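PDB 4HW6: hypothetical protein, IPT/TIG domain protein from Bacteroides ovatus, which is of unknown function but, as an IPT/TIG domain joined to a six-bladed beta-propeller, is a putative auxiliary nutrient-binding protein that may bind carbohydrate. Local coordinates for residues A[179-184]-A[195-200]; A[207-212]-A[223-228]; A[378-383]-A[399-404]; A[388-393]-A[423-428]. All coordinates share one frame; numbering follows the deposited sequence.

Contact 1: A[179-184]-A[195-200]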
loop_
_atom_site.group_PDB
_atom_site.type_symbol
_atom_site.label_atom_id
_atom_site.label_comp_id
_atom_site.label_asym_id
_atom_site.label_seq_id
_atom_site.Cartn_x
_atom_site.Cartn_y
_atom_site.Cartn_z
ATOM N N THR A 179 -5.114 16.674 17.624
ATOM C CA THR A 179 -5.966 15.663 18.246
ATOM C C THR A 179 -6.185 15.929 19.728
ATOM O O THR A 179 -7.164 15.462 20.285
ATOM C CB THR A 179 -5.321 14.266 18.164
ATOM O OG1 THR A 179 -4.072 14.303 18.865
ATOM C CG2 THR A 179 -5.096 13.836 16.696
ATOM N N ASN A 180 -5.241 16.622 20.370
ATOM C CA ASN A 180 -5.185 16.743 21.827
ATOM C C ASN A 180 -5.194 15.385 22.534
ATOM O O ASN A 180 -5.701 15.236 23.657
ATOM C CB ASN A 180 -6.303 17.655 22.358
ATOM C CG ASN A 180 -6.108 19.103 21.967
ATOM O OD1 ASN A 180 -7.028 19.758 21.482
ATOM N ND2 ASN A 180 -4.902 19.596 22.137
ATOM N N ILE A 181 -4.612 14.400 21.862
ATOM C CA ILE A 181 -4.406 13.080 22.408
ATOM C C ILE A 181 -2.899 12.887 22.530
ATOM O O ILE A 181 -2.171 13.058 21.553
ATOM C CB ILE A 181 -4.993 12.027 21.444
ATOM C CG1 ILE A 181 -6.517 12.161 21.362
ATOM C CG2 ILE A 181 -4.581 10.608 21.842
ATOM C CD1 ILE A 181 -7.169 11.328 20.264
ATOM N N GLY A 182 -2.427 12.524 23.723
ATOM C CA GLY A 182 -0.992 12.430 23.991
ATOM C C GLY A 182 -0.255 11.300 23.322
ATOM O O GLY A 182 0.921 11.440 23.008
ATOM N N GLN A 183 -0.919 10.170 23.105
ATOM C CA GLN A 183 -0.232 8.998 22.543
ATOM C C GLN A 183 -1.152 8.216 21.631
ATOM O O GLN A 183 -1.843 7.296 22.063
ATOM C CB GLN A 183 0.366 8.127 23.640
ATOM C CG GLN A 183 1.395 7.122 23.119
ATOM C CD GLN A 183 2.308 6.615 24.228
ATOM O OE1 GLN A 183 1.851 6.062 25.239
ATOM N NE2 GLN A 183 3.591 6.812 24.055
ATOM N N CYS A 184 -1.169 8.615 20.365
ATOM C CA CYS A 184 -2.116 8.040 19.403
ATOM C C CYS A 184 -1.573 6.718 18.896
ATOM O O CYS A 184 -0.598 6.698 18.124
ATOM C CB CYS A 184 -2.354 8.977 18.219
ATOM S SG CYS A 184 -3.155 10.533 18.628
HETATM N N MSE A 195 -14.075 8.631 12.468
HETATM C CA MSE A 195 -12.681 8.227 12.688
HETATM C C MSE A 195 -12.457 7.827 14.144
HETATM O O MSE A 195 -12.760 8.596 15.021
HETATM C CB MSE A 195 -11.762 9.394 12.344
HETATM C CG MSE A 195 -10.288 9.074 12.405
HETATM SE SE MSE A 195 -9.262 10.748 12.256
HETATM C CE MSE A 195 -9.536 11.058 10.363
ATOM N N VAL A 196 -11.915 6.635 14.375
ATOM C CA VAL A 196 -11.578 6.137 15.707
ATOM C C VAL A 196 -10.089 6.319 15.932
ATOM O O VAL A 196 -9.289 6.035 15.041
ATOM C CB VAL A 196 -11.902 4.618 15.819
ATOM C CG1 VAL A 196 -11.709 4.105 17.242
ATOM C CG2 VAL A 196 -13.317 4.344 15.343
ATOM N N VAL A 197 -9.711 6.836 17.094
ATOM C CA VAL A 197 -8.303 6.964 17.457
ATOM C C VAL A 197 -8.109 6.442 18.883
ATOM O O VAL A 197 -8.840 6.833 19.815
ATOM C CB VAL A 197 -7.820 8.423 17.392
ATOM C CG1 VAL A 197 -6.347 8.510 17.783
ATOM C CG2 VAL A 197 -8.042 9.026 16.002
ATOM N N VAL A 198 -7.125 5.573 19.047
ATOM C CA VAL A 198 -6.803 5.015 20.348
ATOM C C VAL A 198 -5.778 5.893 21.035
ATOM O O VAL A 198 -4.785 6.270 20.422
ATOM C CB VAL A 198 -6.272 3.568 20.213
ATOM C CG1 VAL A 198 -5.735 3.059 21.569
ATOM C CG2 VAL A 198 -7.400 2.682 19.717
ATOM N N ASP A 199 -6.008 6.228 22.306
ATOM C CA ASP A 199 -5.021 6.911 23.149
ATOM C C ASP A 199 -4.465 5.867 24.116
ATOM O O ASP A 199 -5.223 5.320 24.909
ATOM C CB ASP A 199 -5.688 8.014 23.947
ATOM C CG ASP A 199 -4.704 8.874 24.764
ATOM O OD1 ASP A 199 -3.453 8.790 24.576
ATOM O OD2 ASP A 199 -5.211 9.710 25.566
ATOM N N ASP A 200 -3.166 5.599 24.038
ATOM C CA ASP A 200 -2.490 4.675 24.959
ATOM C C ASP A 200 -2.042 5.470 26.182
ATOM O O ASP A 200 -1.047 6.213 26.117
ATOM C CB ASP A 200 -1.298 4.015 24.257
ATOM C CG ASP A 200 -0.476 3.110 25.186
ATOM O OD1 ASP A 200 -0.862 2.871 26.358
ATOM O OD2 ASP A 200 0.588 2.663 24.728
HETATM O O HOH W 1 -4.147 12.202 25.893
#
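This is a mostly buried loop-to-strand contact at one end of a propeller blade, where the connection from strand 173-177 of one sheet swings into the first strand, 184-189, of the next and folds back on its neighbour, 195-199. Only C184 pairs in beta fashion, as an antiparallel non-hydrogen-bonded partner of D199. One step earlier the backbone locks: D200 N gives a nearly linear hydrogen bond (166°) of 2.9 Å to Q183 O, in the carbonyl plane. D199 adds its side chain. With CG anti to the backbone N (chi1 -175°), its OD1 takes the N-H of Q183 at 3.2 Å, met from 35° above the carboxylate plane. OD2 accepts from a water that lies 2.7 Å from it and in turn 2.8 Å from G182 N, so OD1 holds the amide of Q183 directly and OD2 that of G182 through the water. I181 slides past D199 in the opposite direction, its CG2 lying 3.4 Å from D199 CG, while I181 crosses V197 obliquely, CD1 3.8 Å from V197 CG1. C184 SG reaches the same V197 methyl, and Y210 of strand 207-212 touches both I181 and D199. Upstream, T179 OG1 accepts from I181 N at 3.0 Å, an ST turn. The connection, from the last strand of one four-stranded antiparallel blade into the first of the next, is the crossover of a beta-propeller.

Contact 2: A[207-212]-A[223-228]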
loop_
_atom_site.group_PDB
_atom_site.type_symbol
_atom_site.label_atom_id
_atom_site.label_comp_id
_atom_site.label_asym_id
_atom_site.label_seq_id
_atom_site.Cartn_x
_atom_site.Cartn_y
_atom_site.Cartn_z
ATOM N N THR A 207 -10.215 8.174 29.124
ATOM C CA THR A 207 -10.615 7.704 27.808
ATOM C C THR A 207 -9.462 7.021 27.104
ATOM O O THR A 207 -8.336 7.519 27.085
ATOM C CB THR A 207 -11.138 8.872 26.942
ATOM O OG1 THR A 207 -12.238 9.503 27.626
ATOM C CG2 THR A 207 -11.566 8.399 25.535
ATOM N N GLY A 208 -9.754 5.862 26.530
ATOM C CA GLY A 208 -8.804 5.151 25.708
ATOM C C GLY A 208 -9.135 5.114 24.230
ATOM O O GLY A 208 -8.241 4.880 23.402
ATOM N N ILE A 209 -10.400 5.325 23.893
ATOM C CA ILE A 209 -10.821 5.304 22.502
ATOM C C ILE A 209 -11.655 6.560 22.277
ATOM O O ILE A 209 -12.634 6.815 22.985
ATOM C CB ILE A 209 -11.615 4.047 22.118
ATOM C CG1 ILE A 209 -10.876 2.787 22.551
ATOM C CG2 ILE A 209 -11.879 4.059 20.614
ATOM C CD1 ILE A 209 -11.586 1.492 22.175
ATOM N N TYR A 210 -11.204 7.356 21.322
ATOM C CA TYR A 210 -11.836 8.604 20.940
ATOM C C TYR A 210 -12.437 8.468 19.554
ATOM O O TYR A 210 -12.029 7.579 18.788
ATOM C CB TYR A 210 -10.819 9.724 20.900
ATOM C CG TYR A 210 -10.314 10.190 22.234
ATOM C CD1 TYR A 210 -11.014 11.161 22.953
ATOM C CD2 TYR A 210 -9.148 9.668 22.786
ATOM C CE1 TYR A 210 -10.572 11.615 24.172
ATOM C CE2 TYR A 210 -8.686 10.133 24.026
ATOM C CZ TYR A 210 -9.396 11.115 24.702
ATOM O OH TYR A 210 -8.995 11.618 25.944
ATOM N N LEU A 211 -13.399 9.337 19.255
ATOM C CA LEU A 211 -14.016 9.401 17.933
ATOM C C LEU A 211 -13.979 10.833 17.419
ATOM O O LEU A 211 -14.272 11.772 18.172
ATOM C CB LEU A 211 -15.462 8.900 18.031
ATOM C CG LEU A 211 -16.299 8.812 16.751
ATOM C CD1 LEU A 211 -17.267 7.634 16.833
ATOM C CD2 LEU A 211 -17.059 10.108 16.521
ATOM N N PHE A 212 -13.642 11.010 16.132
ATOM C CA PHE A 212 -13.774 12.308 15.467
ATOM C C PHE A 212 -14.866 12.152 14.414
ATOM O O PHE A 212 -14.801 11.248 13.566
ATOM C CB PHE A 212 -12.466 12.754 14.811
ATOM C CG PHE A 212 -11.363 13.043 15.792
ATOM C CD1 PHE A 212 -10.557 12.002 16.293
ATOM C CD2 PHE A 212 -11.126 14.325 16.225
ATOM C CE1 PHE A 212 -9.560 12.267 17.212
ATOM C CE2 PHE A 212 -10.117 14.594 17.149
ATOM C CZ PHE A 212 -9.344 13.569 17.641
ATOM N N SER A 223 -15.519 11.139 23.319
ATOM C CA SER A 223 -14.898 10.051 24.077
ATOM C C SER A 223 -15.836 8.846 24.069
ATOM O O SER A 223 -16.995 8.963 24.477
ATOM C CB SER A 223 -14.645 10.499 25.522
ATOM O OG SER A 223 -13.777 11.634 25.545
ATOM N N LEU A 224 -15.346 7.700 23.626
ATOM C CA LEU A 224 -16.177 6.526 23.514
ATOM C C LEU A 224 -16.131 5.706 24.783
ATOM O O LEU A 224 -17.166 5.393 25.341
ATOM C CB LEU A 224 -15.762 5.646 22.348
ATOM C CG LEU A 224 -15.888 6.273 20.968
ATOM C CD1 LEU A 224 -15.587 5.240 19.886
ATOM C CD2 LEU A 224 -17.278 6.878 20.793
ATOM N N CYS A 225 -14.941 5.336 25.225
ATOM C CA CYS A 225 -14.825 4.519 26.422
ATOM C C CYS A 225 -13.465 4.639 27.067
ATOM O O CYS A 225 -12.462 4.976 26.424
ATOM C CB CYS A 225 -15.150 3.046 26.134
ATOM S SG CYS A 225 -13.986 2.274 25.010
ATOM N N ASN A 226 -13.450 4.367 28.367
ATOM C CA ASN A 226 -12.216 4.317 29.131
ATOM C C ASN A 226 -11.469 3.029 28.865
ATOM O O ASN A 226 -12.069 1.953 28.720
ATOM C CB ASN A 226 -12.500 4.384 30.631
ATOM C CG ASN A 226 -13.146 5.673 31.056
ATOM O OD1 ASN A 226 -13.054 6.702 30.371
ATOM N ND2 ASN A 226 -13.810 5.633 32.211
ATOM N N ALA A 227 -10.148 3.124 28.797
ATOM C CA ALA A 227 -9.329 1.937 28.623
ATOM C C ALA A 227 -7.910 2.398 28.883
ATOM O O ALA A 227 -7.448 3.359 28.288
ATOM C CB ALA A 227 -9.444 1.384 27.213
ATOM N N ARG A 228 -7.254 1.705 29.797
ATOM C CA ARG A 228 -5.872 1.935 30.102
ATOM C C ARG A 228 -4.966 1.077 29.243
ATOM O O ARG A 228 -5.197 -0.127 29.052
ATOM C CB ARG A 228 -5.672 1.611 31.575
ATOM C CG ARG A 228 -4.233 1.623 32.023
ATOM C CD ARG A 228 -4.182 1.425 33.513
ATOM N NE ARG A 228 -2.802 1.367 33.955
ATOM C CZ ARG A 228 -2.442 1.403 35.232
ATOM N NH1 ARG A 228 -3.361 1.471 36.193
ATOM N NH2 ARG A 228 -1.154 1.340 35.560
HETATM O O HOH W 2 -14.213 7.509 28.057
HETATM O O HOH W 3 -13.048 12.173 27.933
#
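Strands 207-212 and 221-226 form the hairpin that finishes a four-stranded propeller blade, with a classic beta bulge in which L224 and C225 both stand opposite I209. C225 O accepts two backbone bonds, from G208 N at 2.9 Å and I209 N at 3.3 Å, and L224 N returns one to I209 O. The tight side is apolar. C225 SG sits between its own backbone N and carbonyl carbon (chi1 65°), the crowded position, and meets I209 CD1 at 3.8 Å. L224 crosses I209 and L211 obliquely, its CD1 4.0 Å from I209 CG2 and its CD2 against L211 CB. I242 and Y244 of strand 242-244 pack on this side too. An alanine in place of L224 would lose both methyl branches and would probably loosen the packing between I209, L211 and I242. The other side, with S223 and N226 exposed, is looser and watery. There T207 CG2 lies over the centre of the Y210 ring, 3.5 Å above its plane, while the T207 hydroxyl, anti to the carbonyl carbon, bonds two waters. One of them donates to N226 OD1; the other spans T207 OG1 at 2.8 Å and S223 OG at 2.6 Å.

Contact 3: A[378-383]-A[399-404]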
loop_
_atom_site.group_PDB
_atom_site.type_symbol
_atom_site.label_atom_id
_atom_site.label_comp_id
_atom_site.label_asym_id
_atom_site.label_seq_id
_atom_site.Cartn_x
_atom_site.Cartn_y
_atom_site.Cartn_z
ATOM N N THR A 378 9.434 -12.617 1.747
ATOM C CA THR A 378 9.839 -11.218 1.826
ATOM C C THR A 378 9.563 -10.506 0.490
ATOM O O THR A 378 9.978 -10.969 -0.555
ATOM C CB THR A 378 11.299 -11.111 2.282
ATOM O OG1 THR A 378 11.382 -11.664 3.614
ATOM C CG2 THR A 378 11.766 -9.624 2.299
ATOM N N TYR A 379 8.788 -9.433 0.533
ATOM C CA TYR A 379 8.426 -8.695 -0.671
ATOM C C TYR A 379 9.435 -7.602 -1.035
ATOM O O TYR A 379 9.770 -7.453 -2.229
ATOM C CB TYR A 379 7.047 -8.090 -0.472
ATOM C CG TYR A 379 6.443 -7.298 -1.609
ATOM C CD1 TYR A 379 6.190 -7.875 -2.875
ATOM C CD2 TYR A 379 6.061 -5.986 -1.412
ATOM C CE1 TYR A 379 5.584 -7.137 -3.891
ATOM C CE2 TYR A 379 5.463 -5.247 -2.417
ATOM C CZ TYR A 379 5.238 -5.808 -3.647
ATOM O OH TYR A 379 4.640 -5.033 -4.615
ATOM N N ALA A 380 9.923 -6.862 -0.034
ATOM C CA ALA A 380 10.838 -5.746 -0.275
ATOM C C ALA A 380 11.774 -5.496 0.906
ATOM O O ALA A 380 11.374 -5.674 2.065
ATOM C CB ALA A 380 10.031 -4.479 -0.617
ATOM N N GLY A 381 12.993 -5.054 0.599
ATOM C CA GLY A 381 13.978 -4.663 1.612
ATOM C C GLY A 381 15.169 -5.581 1.645
ATOM O O GLY A 381 15.190 -6.603 0.949
ATOM N N ARG A 382 16.159 -5.195 2.449
ATOM C CA ARG A 382 17.409 -5.931 2.654
ATOM C C ARG A 382 18.202 -6.105 1.335
ATOM O O ARG A 382 18.873 -7.121 1.108
ATOM C CB ARG A 382 17.136 -7.274 3.339
ATOM C CG ARG A 382 16.464 -7.118 4.692
ATOM C CD ARG A 382 16.159 -8.460 5.300
ATOM N NE ARG A 382 17.336 -9.128 5.835
ATOM C CZ ARG A 382 17.755 -9.018 7.100
ATOM N NH1 ARG A 382 17.146 -8.190 7.938
ATOM N NH2 ARG A 382 18.822 -9.703 7.511
ATOM N N GLY A 383 18.125 -5.088 0.489
ATOM C CA GLY A 383 18.900 -5.045 -0.747
ATOM C C GLY A 383 20.366 -4.729 -0.523
ATOM O O GLY A 383 20.795 -4.426 0.591
ATOM N N ALA A 399 16.624 -2.219 -2.725
ATOM C CA ALA A 399 15.922 -1.354 -1.798
ATOM C C ALA A 399 16.263 -1.654 -0.347
ATOM O O ALA A 399 16.411 -2.833 0.056
ATOM C CB ALA A 399 14.432 -1.452 -1.988
ATOM N N LEU A 400 16.346 -0.567 0.425
ATOM C CA LEU A 400 16.589 -0.600 1.866
ATOM C C LEU A 400 15.632 0.340 2.576
ATOM O O LEU A 400 15.386 1.477 2.121
ATOM C CB LEU A 400 18.033 -0.206 2.203
ATOM C CG LEU A 400 19.076 -1.261 1.867
ATOM C CD1 LEU A 400 20.491 -0.673 1.891
ATOM C CD2 LEU A 400 18.960 -2.484 2.800
ATOM N N PHE A 401 15.112 -0.150 3.692
ATOM C CA PHE A 401 14.266 0.599 4.587
ATOM C C PHE A 401 14.974 0.694 5.932
ATOM O O PHE A 401 15.956 0.003 6.192
ATOM C CB PHE A 401 12.965 -0.136 4.865
ATOM C CG PHE A 401 12.102 -0.376 3.637
ATOM C CD1 PHE A 401 11.310 0.633 3.123
ATOM C CD2 PHE A 401 12.059 -1.625 3.045
ATOM C CE1 PHE A 401 10.497 0.408 2.011
ATOM C CE2 PHE A 401 11.250 -1.855 1.943
ATOM C CZ PHE A 401 10.471 -0.832 1.428
ATOM N N ASN A 402 14.402 1.485 6.821
ATOM C CA ASN A 402 14.929 1.584 8.200
ATOM C C ASN A 402 13.749 1.731 9.132
ATOM O O ASN A 402 13.206 2.838 9.300
ATOM C CB ASN A 402 15.899 2.768 8.351
ATOM C CG ASN A 402 16.666 2.739 9.653
ATOM O OD1 ASN A 402 16.351 1.938 10.552
ATOM N ND2 ASN A 402 17.712 3.587 9.756
ATOM N N HIS A 403 13.357 0.605 9.709
ATOM C CA HIS A 403 12.168 0.488 10.559
ATOM C C HIS A 403 10.871 0.803 9.817
ATOM O O HIS A 403 10.079 1.671 10.208
ATOM C CB HIS A 403 12.347 1.306 11.837
ATOM C CG HIS A 403 13.391 0.751 12.735
ATOM N ND1 HIS A 403 14.221 1.545 13.492
ATOM C CD2 HIS A 403 13.739 -0.530 13.015
ATOM C CE1 HIS A 403 15.044 0.774 14.191
ATOM N NE2 HIS A 403 14.762 -0.489 13.932
ATOM N N PRO A 404 10.625 0.067 8.725
ATOM C CA PRO A 404 9.328 0.203 8.108
ATOM C C PRO A 404 8.263 -0.280 9.073
ATOM O O PRO A 404 8.409 -1.366 9.629
ATOM C CB PRO A 404 9.423 -0.719 6.892
ATOM C CG PRO A 404 10.445 -1.733 7.234
ATOM C CD PRO A 404 11.386 -1.078 8.204
HETATM O O HOH W 4 15.774 -2.992 4.246
#
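The F401 ring comes at the other segment rim first: its CE2 lies 3.8 Å from A380 C, which sits in the ring plane, and 3.9 Å from A380 CB, while G381 CA meets CD2 obliquely. All this belongs to a propeller crossover: 378-383 runs out of strand 375-380, the fourth strand of one blade, and 399-404 leads into 404-410, the first strand of the last. The F401 side chain also touches V111 and R427 of the last blade. A single direct hydrogen bond joins the two segments, G383 N to A399 O at 2.9 Å, with the donor 31° above the carbonyl plane. A water bridges the backbones, accepting from R382 N and F401 N, so two amides, one from each segment, share one oxygen. L400 brings CD2 to 3.5 Å from G383 O, whereas the R382 side chain starts off away from 399-404, and its NH1 bonds S364 O. Glycines make the close approach possible. G381 has backbone angles (phi 113°, psi 173°) at which a CB would jam against the preceding carbonyl oxygen, and it would also crowd F401 CD2. At G383 a CB would point at the other segment, only 2.7 Å from A399 N.

Contact 4: A[388-393]-A[423-428]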
loop_
_atom_site.group_PDB
_atom_site.type_symbol
_atom_site.label_atom_id
_atom_site.label_comp_id
_atom_site.label_asym_id
_atom_site.label_seq_id
_atom_site.Cartn_x
_atom_site.Cartn_y
_atom_site.Cartn_z
ATOM N N TRP A 388 19.496 -2.642 6.884
ATOM C CA TRP A 388 18.764 -1.368 6.929
ATOM C C TRP A 388 19.516 -0.280 6.193
ATOM O O TRP A 388 20.737 -0.346 5.983
ATOM C CB TRP A 388 18.487 -0.902 8.388
ATOM C CG TRP A 388 19.736 -0.760 9.264
ATOM C CD1 TRP A 388 20.335 -1.741 10.019
ATOM C CD2 TRP A 388 20.511 0.414 9.455
ATOM N NE1 TRP A 388 21.431 -1.235 10.648
ATOM C CE2 TRP A 388 21.555 0.087 10.331
ATOM C CE3 TRP A 388 20.431 1.717 8.960
ATOM C CZ2 TRP A 388 22.517 1.013 10.721
ATOM C CZ3 TRP A 388 21.378 2.629 9.351
ATOM C CH2 TRP A 388 22.415 2.266 10.221
ATOM N N GLY A 389 18.767 0.751 5.821
ATOM C CA GLY A 389 19.326 1.903 5.143
ATOM C C GLY A 389 18.226 2.663 4.451
ATOM O O GLY A 389 17.048 2.510 4.773
ATOM N N TYR A 390 18.624 3.452 3.473
ATOM C CA TYR A 390 17.700 4.259 2.660
ATOM C C TYR A 390 18.157 4.249 1.210
ATOM O O TYR A 390 19.003 5.067 0.783
ATOM C CB TYR A 390 17.603 5.689 3.175
ATOM C CG TYR A 390 16.796 6.583 2.261
ATOM C CD1 TYR A 390 15.482 6.291 1.955
ATOM C CD2 TYR A 390 17.379 7.721 1.671
ATOM C CE1 TYR A 390 14.750 7.100 1.100
ATOM C CE2 TYR A 390 16.660 8.538 0.825
ATOM C CZ TYR A 390 15.341 8.232 0.540
ATOM O OH TYR A 390 14.641 9.070 -0.315
ATOM N N VAL A 391 17.615 3.285 0.462
ATOM C CA VAL A 391 17.951 3.115 -0.959
ATOM C C VAL A 391 16.680 2.743 -1.671
ATOM O O VAL A 391 15.975 1.795 -1.254
ATOM C CB VAL A 391 19.013 2.005 -1.209
ATOM C CG1 VAL A 391 19.298 1.843 -2.711
ATOM C CG2 VAL A 391 20.293 2.285 -0.431
ATOM N N ASP A 392 16.388 3.494 -2.735
ATOM C CA ASP A 392 15.261 3.238 -3.597
ATOM C C ASP A 392 15.714 2.286 -4.700
ATOM O O ASP A 392 16.907 2.194 -4.985
ATOM C CB ASP A 392 14.713 4.563 -4.144
ATOM C CG ASP A 392 13.839 5.317 -3.113
ATOM O OD1 ASP A 392 13.147 4.667 -2.317
ATOM O OD2 ASP A 392 13.824 6.550 -3.118
ATOM N N GLY A 393 14.785 1.559 -5.314
ATOM C CA GLY A 393 15.117 0.717 -6.455
ATOM C C GLY A 393 14.396 -0.619 -6.385
ATOM O O GLY A 393 13.340 -0.728 -5.743
ATOM N N ASN A 423 13.741 6.563 8.443
ATOM C CA ASN A 423 14.092 7.427 7.321
ATOM C C ASN A 423 13.178 8.634 7.218
ATOM O O ASN A 423 13.405 9.512 6.405
ATOM C CB ASN A 423 14.062 6.636 6.013
ATOM C CG ASN A 423 15.227 5.694 5.900
ATOM O OD1 ASN A 423 16.346 6.033 6.329
ATOM N ND2 ASN A 423 14.984 4.502 5.360
ATOM N N HIS A 424 12.129 8.658 8.041
ATOM C CA HIS A 424 11.258 9.818 8.198
ATOM C C HIS A 424 10.532 10.173 6.922
ATOM O O HIS A 424 10.173 11.328 6.697
ATOM C CB HIS A 424 12.069 10.956 8.791
ATOM C CG HIS A 424 12.698 10.570 10.100
ATOM N ND1 HIS A 424 11.958 10.426 11.257
ATOM C CD2 HIS A 424 13.969 10.220 10.413
ATOM C CE1 HIS A 424 12.753 10.003 12.232
ATOM N NE2 HIS A 424 13.977 9.870 11.745
ATOM N N ARG A 425 10.248 9.136 6.134
ATOM C CA ARG A 425 9.640 9.295 4.833
ATOM C C ARG A 425 8.532 8.286 4.616
ATOM O O ARG A 425 8.587 7.165 5.153
ATOM C CB ARG A 425 10.695 9.088 3.743
ATOM C CG ARG A 425 11.752 10.182 3.628
ATOM C CD ARG A 425 12.921 9.580 2.886
ATOM N NE ARG A 425 14.018 10.479 2.591
ATOM C CZ ARG A 425 15.205 10.491 3.206
ATOM N NH1 ARG A 425 15.484 9.727 4.278
ATOM N NH2 ARG A 425 16.131 11.338 2.740
ATOM N N VAL A 426 7.573 8.673 3.774
ATOM C CA VAL A 426 6.653 7.725 3.152
ATOM C C VAL A 426 7.279 7.229 1.851
ATOM O O VAL A 426 7.562 8.009 0.931
ATOM C CB VAL A 426 5.274 8.346 2.850
ATOM C CG1 VAL A 426 4.355 7.301 2.235
ATOM C CG2 VAL A 426 4.649 8.930 4.110
ATOM N N ARG A 427 7.487 5.927 1.781
ATOM C CA ARG A 427 8.023 5.270 0.602
ATOM C C ARG A 427 6.837 4.717 -0.204
ATOM O O ARG A 427 5.740 4.512 0.333
ATOM C CB ARG A 427 8.964 4.136 0.991
ATOM C CG ARG A 427 10.066 4.487 1.985
ATOM C CD ARG A 427 11.151 5.360 1.396
ATOM N NE ARG A 427 12.050 4.662 0.477
ATOM C CZ ARG A 427 12.969 3.752 0.810
ATOM N NH1 ARG A 427 13.204 3.418 2.051
ATOM N NH2 ARG A 427 13.708 3.207 -0.130
ATOM N N LYS A 428 7.053 4.536 -1.495
ATOM C CA LYS A 428 6.045 3.957 -2.383
ATOM C C LYS A 428 6.584 2.690 -3.035
ATOM O O LYS A 428 7.754 2.627 -3.410
ATOM C CB LYS A 428 5.649 4.983 -3.424
ATOM C CG LYS A 428 4.627 4.545 -4.464
ATOM C CD LYS A 428 4.288 5.780 -5.308
ATOM C CE LYS A 428 3.613 5.462 -6.610
ATOM N NZ LYS A 428 3.389 6.744 -7.365
#
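D392 OD1 is held by two nitrogens of one arginine: R427 NE reaches its syn lone pair at 3.0 Å, and R427 NH2 comes to 2.7 Å from 43° above the carboxylate plane. The salt bridge is side-on from the arginine but lands on a single oxygen; OD2 has its own partner in T113 OG1. NH2 also gives a weak bond to V391 O at 2.9 Å, and NH1 goes to D420 OD2 and L400 O, so the guanidinium is fixed along its whole rim. A chain bent at chi2 and chi3 curls it up to that place. An alanine at R427 would lose the grip on D392, V391, D420 and L400 and would probably let the 388-393 loop drift from the strand. That strand, 425-431, pairs with 109-115 in the last blade, where a strand from before the first blade is joined to three from the C-terminal end, the Velcro closure of a propeller ring. Y390 lies between two arginines. Its CD1 lies 3.6 Å above the R427 guanidinium, planes 74° apart, whereas R425 lies flat on one ring face, centres 3.7 Å apart and planes 14° apart, a stacked cation-pi pair. R425 NH2 binds N122 OD1, and Y390 OH bonds T113 OG1. Near the start of 388-393, N423 ND2, also bonded to D420, donates almost straight to G389 O at 2.9 Å.

Overall arrangement
The four contacts fall into two pairs on different blades. Contacts 1 and 2, centres 8 Å apart, share one four-stranded sheet: strands 195-199 and 207-212 are neighbours, hydrogen-bonded from D199 to G208 and from M195 to F212, so the buried entry loop and the partly buried outer hairpin brace the same blade. Contacts 3 and 4, also 8 Å apart and interleaved along the chain, meet at the closing blade, where L400 N reaches V391 O. Contacts 1 and 3 are the more buried. Chemistry differs: in contact 1 a carboxylate and a water hold loop amides beside I181, C184 and V197; backbone pairing and apolar side chains dominate contact 2, glycine-permitted closeness contact 3, and charged and stacked groups contact 4.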